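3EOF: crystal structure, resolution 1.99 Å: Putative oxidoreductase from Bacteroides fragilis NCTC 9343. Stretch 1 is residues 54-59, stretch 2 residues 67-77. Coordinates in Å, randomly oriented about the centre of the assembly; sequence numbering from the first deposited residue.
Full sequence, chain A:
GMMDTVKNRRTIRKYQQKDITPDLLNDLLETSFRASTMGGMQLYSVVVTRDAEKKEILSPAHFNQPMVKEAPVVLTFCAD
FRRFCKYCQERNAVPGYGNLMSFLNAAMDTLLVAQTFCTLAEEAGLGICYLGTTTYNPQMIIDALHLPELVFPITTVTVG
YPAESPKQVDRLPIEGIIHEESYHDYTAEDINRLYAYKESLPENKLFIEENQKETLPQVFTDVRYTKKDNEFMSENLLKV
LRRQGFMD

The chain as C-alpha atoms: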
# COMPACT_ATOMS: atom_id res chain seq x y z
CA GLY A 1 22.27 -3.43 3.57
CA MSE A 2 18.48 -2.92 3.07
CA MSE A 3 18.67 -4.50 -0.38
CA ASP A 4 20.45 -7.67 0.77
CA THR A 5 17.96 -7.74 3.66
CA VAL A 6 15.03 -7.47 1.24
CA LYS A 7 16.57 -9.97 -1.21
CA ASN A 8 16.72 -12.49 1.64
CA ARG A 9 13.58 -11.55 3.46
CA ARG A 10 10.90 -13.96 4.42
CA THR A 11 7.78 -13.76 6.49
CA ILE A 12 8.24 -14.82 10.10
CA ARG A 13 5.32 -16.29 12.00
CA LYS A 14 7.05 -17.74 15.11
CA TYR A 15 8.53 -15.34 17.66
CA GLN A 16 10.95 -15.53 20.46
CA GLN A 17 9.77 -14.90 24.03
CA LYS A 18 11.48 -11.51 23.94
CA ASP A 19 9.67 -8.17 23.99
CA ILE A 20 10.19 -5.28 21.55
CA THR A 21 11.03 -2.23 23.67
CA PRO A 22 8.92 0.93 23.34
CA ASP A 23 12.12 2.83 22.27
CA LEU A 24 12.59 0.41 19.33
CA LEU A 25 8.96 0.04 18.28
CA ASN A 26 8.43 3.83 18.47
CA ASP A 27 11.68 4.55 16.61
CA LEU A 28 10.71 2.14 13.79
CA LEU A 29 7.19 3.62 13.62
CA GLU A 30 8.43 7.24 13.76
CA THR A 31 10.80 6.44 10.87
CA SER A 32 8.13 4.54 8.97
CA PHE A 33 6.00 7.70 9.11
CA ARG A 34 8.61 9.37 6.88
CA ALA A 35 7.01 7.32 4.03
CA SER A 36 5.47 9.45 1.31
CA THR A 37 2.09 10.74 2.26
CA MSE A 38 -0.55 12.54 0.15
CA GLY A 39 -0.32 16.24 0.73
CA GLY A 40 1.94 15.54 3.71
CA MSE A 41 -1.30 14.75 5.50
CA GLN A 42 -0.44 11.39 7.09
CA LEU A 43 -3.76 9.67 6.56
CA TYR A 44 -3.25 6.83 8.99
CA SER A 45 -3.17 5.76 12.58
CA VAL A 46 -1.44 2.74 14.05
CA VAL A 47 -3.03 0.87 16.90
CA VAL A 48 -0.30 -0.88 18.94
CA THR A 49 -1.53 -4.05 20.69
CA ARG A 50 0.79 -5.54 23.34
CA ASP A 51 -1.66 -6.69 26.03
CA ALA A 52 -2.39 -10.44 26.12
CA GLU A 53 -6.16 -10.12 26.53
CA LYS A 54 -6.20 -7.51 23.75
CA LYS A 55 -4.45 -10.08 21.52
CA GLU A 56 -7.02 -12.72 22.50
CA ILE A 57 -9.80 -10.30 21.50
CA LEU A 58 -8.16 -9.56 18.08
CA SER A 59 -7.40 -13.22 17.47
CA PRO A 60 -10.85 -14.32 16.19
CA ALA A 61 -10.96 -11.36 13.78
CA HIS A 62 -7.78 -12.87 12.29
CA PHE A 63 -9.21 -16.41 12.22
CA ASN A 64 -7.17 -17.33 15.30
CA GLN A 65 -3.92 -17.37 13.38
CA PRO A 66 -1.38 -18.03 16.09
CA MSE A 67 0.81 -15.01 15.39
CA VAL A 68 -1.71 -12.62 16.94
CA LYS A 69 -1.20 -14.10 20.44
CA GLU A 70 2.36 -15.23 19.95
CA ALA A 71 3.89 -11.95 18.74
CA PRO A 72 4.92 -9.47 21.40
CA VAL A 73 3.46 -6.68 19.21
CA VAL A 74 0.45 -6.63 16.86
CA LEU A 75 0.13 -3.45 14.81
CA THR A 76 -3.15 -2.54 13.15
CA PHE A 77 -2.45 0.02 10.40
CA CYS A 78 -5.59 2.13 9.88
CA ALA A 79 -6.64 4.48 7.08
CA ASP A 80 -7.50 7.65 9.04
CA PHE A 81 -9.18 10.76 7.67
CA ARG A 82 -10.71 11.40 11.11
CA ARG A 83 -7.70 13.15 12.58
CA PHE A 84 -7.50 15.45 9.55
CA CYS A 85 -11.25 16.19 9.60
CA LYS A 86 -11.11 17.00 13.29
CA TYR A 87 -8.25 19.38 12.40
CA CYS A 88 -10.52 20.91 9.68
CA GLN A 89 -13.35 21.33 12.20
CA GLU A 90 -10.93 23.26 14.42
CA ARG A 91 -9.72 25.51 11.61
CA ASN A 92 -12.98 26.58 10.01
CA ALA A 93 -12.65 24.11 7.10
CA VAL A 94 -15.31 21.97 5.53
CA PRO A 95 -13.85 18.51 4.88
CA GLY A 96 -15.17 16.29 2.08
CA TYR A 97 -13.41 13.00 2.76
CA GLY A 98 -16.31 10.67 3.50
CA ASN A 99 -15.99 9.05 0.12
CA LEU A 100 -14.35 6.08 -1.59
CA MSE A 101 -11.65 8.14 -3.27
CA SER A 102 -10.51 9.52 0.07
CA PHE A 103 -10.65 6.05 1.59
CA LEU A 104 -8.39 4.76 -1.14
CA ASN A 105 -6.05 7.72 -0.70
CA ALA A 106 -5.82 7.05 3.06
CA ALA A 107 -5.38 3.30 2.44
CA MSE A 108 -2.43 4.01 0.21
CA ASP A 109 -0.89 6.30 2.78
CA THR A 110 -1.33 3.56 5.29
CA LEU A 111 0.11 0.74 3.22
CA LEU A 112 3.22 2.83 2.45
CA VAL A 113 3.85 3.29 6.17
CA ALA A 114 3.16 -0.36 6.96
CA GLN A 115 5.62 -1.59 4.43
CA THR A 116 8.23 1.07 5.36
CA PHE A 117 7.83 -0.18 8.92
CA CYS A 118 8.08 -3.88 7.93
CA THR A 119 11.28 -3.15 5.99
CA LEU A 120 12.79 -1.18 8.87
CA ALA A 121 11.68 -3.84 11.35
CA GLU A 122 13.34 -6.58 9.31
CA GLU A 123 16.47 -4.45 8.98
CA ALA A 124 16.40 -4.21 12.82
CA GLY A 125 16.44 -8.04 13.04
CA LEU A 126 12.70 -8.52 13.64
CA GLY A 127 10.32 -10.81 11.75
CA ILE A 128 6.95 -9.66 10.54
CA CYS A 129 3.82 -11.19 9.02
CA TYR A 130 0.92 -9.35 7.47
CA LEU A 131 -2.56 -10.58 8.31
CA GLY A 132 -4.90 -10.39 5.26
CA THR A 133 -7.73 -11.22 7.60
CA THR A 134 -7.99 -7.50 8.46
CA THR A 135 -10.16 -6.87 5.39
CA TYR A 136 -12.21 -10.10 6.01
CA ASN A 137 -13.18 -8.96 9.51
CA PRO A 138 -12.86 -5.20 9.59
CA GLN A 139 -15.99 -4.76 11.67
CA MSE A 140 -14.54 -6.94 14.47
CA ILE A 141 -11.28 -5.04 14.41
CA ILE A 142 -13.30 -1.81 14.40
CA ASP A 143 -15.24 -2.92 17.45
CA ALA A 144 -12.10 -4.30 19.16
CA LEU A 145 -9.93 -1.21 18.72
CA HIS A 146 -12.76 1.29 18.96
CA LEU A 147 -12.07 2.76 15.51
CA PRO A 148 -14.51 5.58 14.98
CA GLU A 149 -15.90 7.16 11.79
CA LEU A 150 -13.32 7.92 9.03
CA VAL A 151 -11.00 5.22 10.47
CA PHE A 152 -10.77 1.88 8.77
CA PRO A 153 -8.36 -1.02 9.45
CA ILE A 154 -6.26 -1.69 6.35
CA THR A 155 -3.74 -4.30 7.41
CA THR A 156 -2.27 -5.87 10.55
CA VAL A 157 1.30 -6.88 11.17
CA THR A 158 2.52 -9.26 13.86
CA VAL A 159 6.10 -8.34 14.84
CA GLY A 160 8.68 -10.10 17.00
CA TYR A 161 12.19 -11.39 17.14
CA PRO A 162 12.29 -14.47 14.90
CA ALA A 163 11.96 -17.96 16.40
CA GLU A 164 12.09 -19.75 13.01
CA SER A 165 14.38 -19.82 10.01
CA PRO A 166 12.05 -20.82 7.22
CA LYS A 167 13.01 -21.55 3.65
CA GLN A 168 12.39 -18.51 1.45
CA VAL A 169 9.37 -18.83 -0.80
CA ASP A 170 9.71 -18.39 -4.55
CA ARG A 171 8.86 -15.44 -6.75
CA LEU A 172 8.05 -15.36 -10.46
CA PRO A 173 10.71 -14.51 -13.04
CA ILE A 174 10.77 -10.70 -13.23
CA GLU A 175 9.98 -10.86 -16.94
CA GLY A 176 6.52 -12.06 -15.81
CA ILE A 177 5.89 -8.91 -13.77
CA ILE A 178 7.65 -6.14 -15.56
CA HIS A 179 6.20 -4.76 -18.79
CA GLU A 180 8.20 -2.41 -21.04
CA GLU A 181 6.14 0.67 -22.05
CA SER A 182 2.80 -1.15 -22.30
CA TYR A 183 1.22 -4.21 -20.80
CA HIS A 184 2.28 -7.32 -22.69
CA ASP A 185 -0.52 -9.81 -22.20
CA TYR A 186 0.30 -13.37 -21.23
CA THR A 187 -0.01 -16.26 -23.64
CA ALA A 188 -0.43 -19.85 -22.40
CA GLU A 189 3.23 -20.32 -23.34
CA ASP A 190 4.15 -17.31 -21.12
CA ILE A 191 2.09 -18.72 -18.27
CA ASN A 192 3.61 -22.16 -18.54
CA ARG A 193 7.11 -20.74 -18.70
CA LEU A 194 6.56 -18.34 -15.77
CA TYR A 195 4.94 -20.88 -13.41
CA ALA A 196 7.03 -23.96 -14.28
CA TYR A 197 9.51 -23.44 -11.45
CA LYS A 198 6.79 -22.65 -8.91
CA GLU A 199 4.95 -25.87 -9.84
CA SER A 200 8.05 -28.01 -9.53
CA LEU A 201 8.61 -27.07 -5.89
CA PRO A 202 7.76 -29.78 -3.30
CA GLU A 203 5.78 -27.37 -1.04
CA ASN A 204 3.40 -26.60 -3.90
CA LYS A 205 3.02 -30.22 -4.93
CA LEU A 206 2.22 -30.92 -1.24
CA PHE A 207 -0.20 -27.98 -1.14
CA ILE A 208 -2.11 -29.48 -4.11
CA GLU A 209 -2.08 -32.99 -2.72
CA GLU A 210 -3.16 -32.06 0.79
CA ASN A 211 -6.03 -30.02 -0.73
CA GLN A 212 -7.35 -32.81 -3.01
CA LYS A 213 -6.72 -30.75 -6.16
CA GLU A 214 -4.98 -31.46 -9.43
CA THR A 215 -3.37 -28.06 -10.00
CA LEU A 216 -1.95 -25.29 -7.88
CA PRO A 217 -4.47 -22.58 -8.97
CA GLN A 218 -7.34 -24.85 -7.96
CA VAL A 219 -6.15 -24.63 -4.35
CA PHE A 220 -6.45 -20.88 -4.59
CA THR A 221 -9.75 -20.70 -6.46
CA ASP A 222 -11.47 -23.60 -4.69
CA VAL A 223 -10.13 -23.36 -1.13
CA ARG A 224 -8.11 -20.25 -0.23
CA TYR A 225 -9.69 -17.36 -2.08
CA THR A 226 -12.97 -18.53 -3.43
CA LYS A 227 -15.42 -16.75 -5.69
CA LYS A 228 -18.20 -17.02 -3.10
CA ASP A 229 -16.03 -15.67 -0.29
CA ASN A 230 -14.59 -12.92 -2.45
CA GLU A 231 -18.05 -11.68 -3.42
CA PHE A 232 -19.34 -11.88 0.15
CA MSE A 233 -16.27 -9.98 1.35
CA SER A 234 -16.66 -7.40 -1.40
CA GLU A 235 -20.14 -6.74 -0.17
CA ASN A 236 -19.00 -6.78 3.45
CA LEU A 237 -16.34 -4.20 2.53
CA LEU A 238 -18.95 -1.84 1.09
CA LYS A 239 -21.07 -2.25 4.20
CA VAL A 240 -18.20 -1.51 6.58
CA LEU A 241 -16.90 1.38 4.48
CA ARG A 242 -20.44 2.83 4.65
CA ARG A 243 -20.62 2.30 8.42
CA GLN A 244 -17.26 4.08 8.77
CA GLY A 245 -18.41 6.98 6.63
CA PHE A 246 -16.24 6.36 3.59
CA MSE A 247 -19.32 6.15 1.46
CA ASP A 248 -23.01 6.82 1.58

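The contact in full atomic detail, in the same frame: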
# COMPACT_ATOMS: atom_id res chain seq x y z
N LYS A 54 -5.85 -8.30 24.93
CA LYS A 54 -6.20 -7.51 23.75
C LYS A 54 -5.92 -8.36 22.52
O LYS A 54 -6.68 -8.34 21.54
CB LYS A 54 -5.43 -6.17 23.71
CG LYS A 54 -5.89 -5.11 24.75
CD LYS A 54 -7.35 -4.70 24.57
CE LYS A 54 -7.67 -3.48 25.39
NZ LYS A 54 -9.06 -2.98 25.15
N LYS A 55 -4.81 -9.11 22.57
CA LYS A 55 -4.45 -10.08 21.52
C LYS A 55 -5.50 -11.19 21.39
O LYS A 55 -5.84 -11.61 20.29
CB LYS A 55 -3.08 -10.66 21.81
CG LYS A 55 -1.97 -9.67 21.56
CD LYS A 55 -0.66 -10.08 22.21
CE LYS A 55 0.42 -9.09 21.79
NZ LYS A 55 1.67 -9.37 22.48
N GLU A 56 -6.00 -11.68 22.51
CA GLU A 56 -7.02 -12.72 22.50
C GLU A 56 -8.32 -12.23 21.87
O GLU A 56 -9.03 -13.00 21.22
CB GLU A 56 -7.28 -13.26 23.91
CG GLU A 56 -6.29 -14.32 24.34
CD GLU A 56 -6.31 -14.58 25.84
OE1 GLU A 56 -7.22 -14.07 26.56
OE2 GLU A 56 -5.38 -15.30 26.29
N ILE A 57 -8.63 -10.95 22.11
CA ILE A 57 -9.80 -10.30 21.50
C ILE A 57 -9.64 -10.12 19.98
O ILE A 57 -10.58 -10.39 19.24
CB ILE A 57 -10.09 -8.95 22.20
CG1 ILE A 57 -10.60 -9.22 23.63
CG2 ILE A 57 -11.12 -8.20 21.43
CD1 ILE A 57 -10.66 -7.96 24.46
N LEU A 58 -8.46 -9.72 19.52
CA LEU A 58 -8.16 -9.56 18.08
C LEU A 58 -8.05 -10.86 17.32
O LEU A 58 -8.26 -10.91 16.12
CB LEU A 58 -6.82 -8.84 17.85
CG LEU A 58 -6.74 -7.33 18.01
CD1 LEU A 58 -5.32 -6.87 17.62
CD2 LEU A 58 -7.85 -6.69 17.13
N SER A 59 -7.68 -11.91 18.04
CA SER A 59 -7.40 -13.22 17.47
C SER A 59 -8.49 -13.80 16.56
O SER A 59 -8.20 -14.25 15.47
CB SER A 59 -7.03 -14.22 18.59
OG SER A 59 -6.38 -15.35 18.03
N MSE A 67 -0.11 -16.14 15.30
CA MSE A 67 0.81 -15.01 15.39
C MSE A 67 0.24 -13.84 16.16
O MSE A 67 0.99 -13.03 16.70
CB MSE A 67 1.21 -14.49 13.99
CG MSE A 67 1.92 -15.47 13.07
SE MSE A 67 0.79 -16.71 12.10
CE MSE A 67 -0.00 -15.50 10.83
N VAL A 68 -1.09 -13.70 16.17
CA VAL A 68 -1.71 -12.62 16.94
C VAL A 68 -1.41 -12.72 18.45
O VAL A 68 -1.20 -11.71 19.11
CB VAL A 68 -3.25 -12.55 16.76
CG1 VAL A 68 -3.80 -11.41 17.61
CG2 VAL A 68 -3.63 -12.35 15.28
N LYS A 69 -1.47 -13.93 19.01
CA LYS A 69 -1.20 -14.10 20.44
C LYS A 69 0.28 -14.30 20.70
O LYS A 69 0.78 -13.86 21.72
CB LYS A 69 -1.99 -15.28 21.00
CG LYS A 69 -3.51 -15.09 21.09
CD LYS A 69 -4.15 -16.39 21.64
CE LYS A 69 -5.67 -16.47 21.45
NZ LYS A 69 -6.27 -17.81 21.87
N GLU A 70 0.98 -14.92 19.76
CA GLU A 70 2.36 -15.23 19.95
C GLU A 70 3.32 -14.07 19.75
O GLU A 70 4.37 -14.05 20.38
CB GLU A 70 2.72 -16.42 19.07
CG GLU A 70 1.97 -17.65 19.54
CD GLU A 70 2.24 -18.89 18.72
OE1 GLU A 70 3.22 -18.90 17.91
OE2 GLU A 70 1.43 -19.85 18.92
N ALA A 71 2.97 -13.08 18.93
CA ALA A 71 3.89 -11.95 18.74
C ALA A 71 3.80 -11.02 19.93
O ALA A 71 2.74 -10.86 20.51
CB ALA A 71 3.62 -11.20 17.43
N PRO A 72 4.95 -10.43 20.34
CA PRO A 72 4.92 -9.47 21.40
C PRO A 72 4.13 -8.20 21.03
O PRO A 72 3.50 -7.57 21.92
CB PRO A 72 6.40 -9.13 21.61
CG PRO A 72 7.04 -9.41 20.37
CD PRO A 72 6.33 -10.65 19.88
N VAL A 73 4.14 -7.86 19.74
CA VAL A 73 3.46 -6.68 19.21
C VAL A 73 2.63 -7.04 17.98
O VAL A 73 3.08 -7.78 17.09
CB VAL A 73 4.49 -5.56 18.81
CG1 VAL A 73 3.78 -4.38 18.26
CG2 VAL A 73 5.37 -5.19 20.03
N VAL A 74 1.40 -6.53 17.98
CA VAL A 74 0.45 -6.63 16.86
C VAL A 74 0.12 -5.18 16.53
O VAL A 74 -0.30 -4.41 17.40
CB VAL A 74 -0.84 -7.42 17.23
CG1 VAL A 74 -1.79 -7.52 16.04
CG2 VAL A 74 -0.43 -8.80 17.71
N LEU A 75 0.38 -4.81 15.28
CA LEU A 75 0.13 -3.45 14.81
C LEU A 75 -0.95 -3.45 13.79
O LEU A 75 -0.82 -4.14 12.80
CB LEU A 75 1.37 -2.89 14.15
CG LEU A 75 2.63 -2.74 14.99
CD1 LEU A 75 3.73 -2.28 14.05
CD2 LEU A 75 2.42 -1.76 16.17
N THR A 76 -2.03 -2.72 14.07
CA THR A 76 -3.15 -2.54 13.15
C THR A 76 -2.98 -1.17 12.50
O THR A 76 -3.13 -0.14 13.16
CB THR A 76 -4.51 -2.66 13.86
OG1 THR A 76 -4.60 -3.94 14.50
CG2 THR A 76 -5.67 -2.50 12.86
N PHE A 77 -2.58 -1.19 11.21
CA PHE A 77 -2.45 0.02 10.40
C PHE A 77 -3.82 0.44 9.83
O PHE A 77 -4.43 -0.26 9.03
CB PHE A 77 -1.45 -0.21 9.28
CG PHE A 77 -0.07 -0.48 9.78
CD1 PHE A 77 0.35 -1.78 10.07
CD2 PHE A 77 0.82 0.56 9.97
CE1 PHE A 77 1.60 -2.03 10.51
CE2 PHE A 77 2.07 0.33 10.42
CZ PHE A 77 2.47 -1.00 10.71
O HOH W 1 -3.92 -16.07 17.88

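A buried lysine can be accommodated where a chain leaves a helix, because the carbonyl groups there are no longer all consumed by helical hydrogen bonds. The contact between residues 54-59 and 67-77 of this putative oxidoreductase is a compact example. The first stretch carries helix 54-58, which begins earlier in the chain; the second runs from a short helix, 67-70, through a turn into a strand that starts at Val 73. Helix 54-58 and the strand are inclined at 52° and approach no closer than 10.3 Å between axes, so side chains must span the gap. The backbones come nearer at the short helix, where the CA atoms of Lys 55 and Lys 69 lie 5.3 Å apart and those of Ser 59 and Val 68 lie 5.7 Å apart.

Met 67, a selenomethionine in the crystal, makes no contact with the first stretch through its side chain, but its O accepts a hydrogen bond from Ala 71 N (3.0 Å), closing the helical turn. Val 68 follows with CB directed toward the other stretch. Its CG1 packs 4.0 Å from Leu 58 CB, a plain apolar contact, and 3.9 Å from Ser 59 N, an amide already committed to Lys 55 O at 2.9 Å. The carbonyl of Val 68 fares less well: Lys 55 CG lies 3.3 Å from Val 68 O, and this oxygen is buried without a polar partner.

Lys 69 points its CA-to-CB bond sideways and extends its chain along the margin of the contact. Its CE lies 3.7 Å from Glu 56 CG and 3.7 Å from Ser 59 OG, so the methylene chain, rather than the charge, does the packing here. A water joins Ser 59 and Lys 69 by another route, its O 2.6 Å from Ser 59 OG and accepting a weak hydrogen bond from Lys 69 N at 3.4 Å. Glu 70 turns away and takes no part.

At Ala 71 the chain leaves helical geometry, and here the principle is plainest. Lys 55, with chi1 in m and its remaining torsions all t, is stretched out past the end of the short helix. Its NZ donates to Ala 71 O at 2.7 Å and to Pro 72 O at 2.6 Å. Two successive carbonyls thus converge on one ammonium group, and these short bonds help to offset the cost of burying its charge. Pro 72 contributes through that carbonyl while its CB points away.

In the strand, alternation decides which residues take part. Val 73 and Leu 75 point away, whereas Val 74 and Thr 76 point toward the helix. Val 74 CG1 meets Leu 58 CD1 at 3.9 Å, and Val 74 CG2 lies 4.2 Å from Lys 55 CE, giving the aliphatic part of the lysine an apolar neighbor. Thr 76 OG1 is 4.3 Å from Leu 58 CD1, a looser approach; by Phe 77 the strand has passed out of reach.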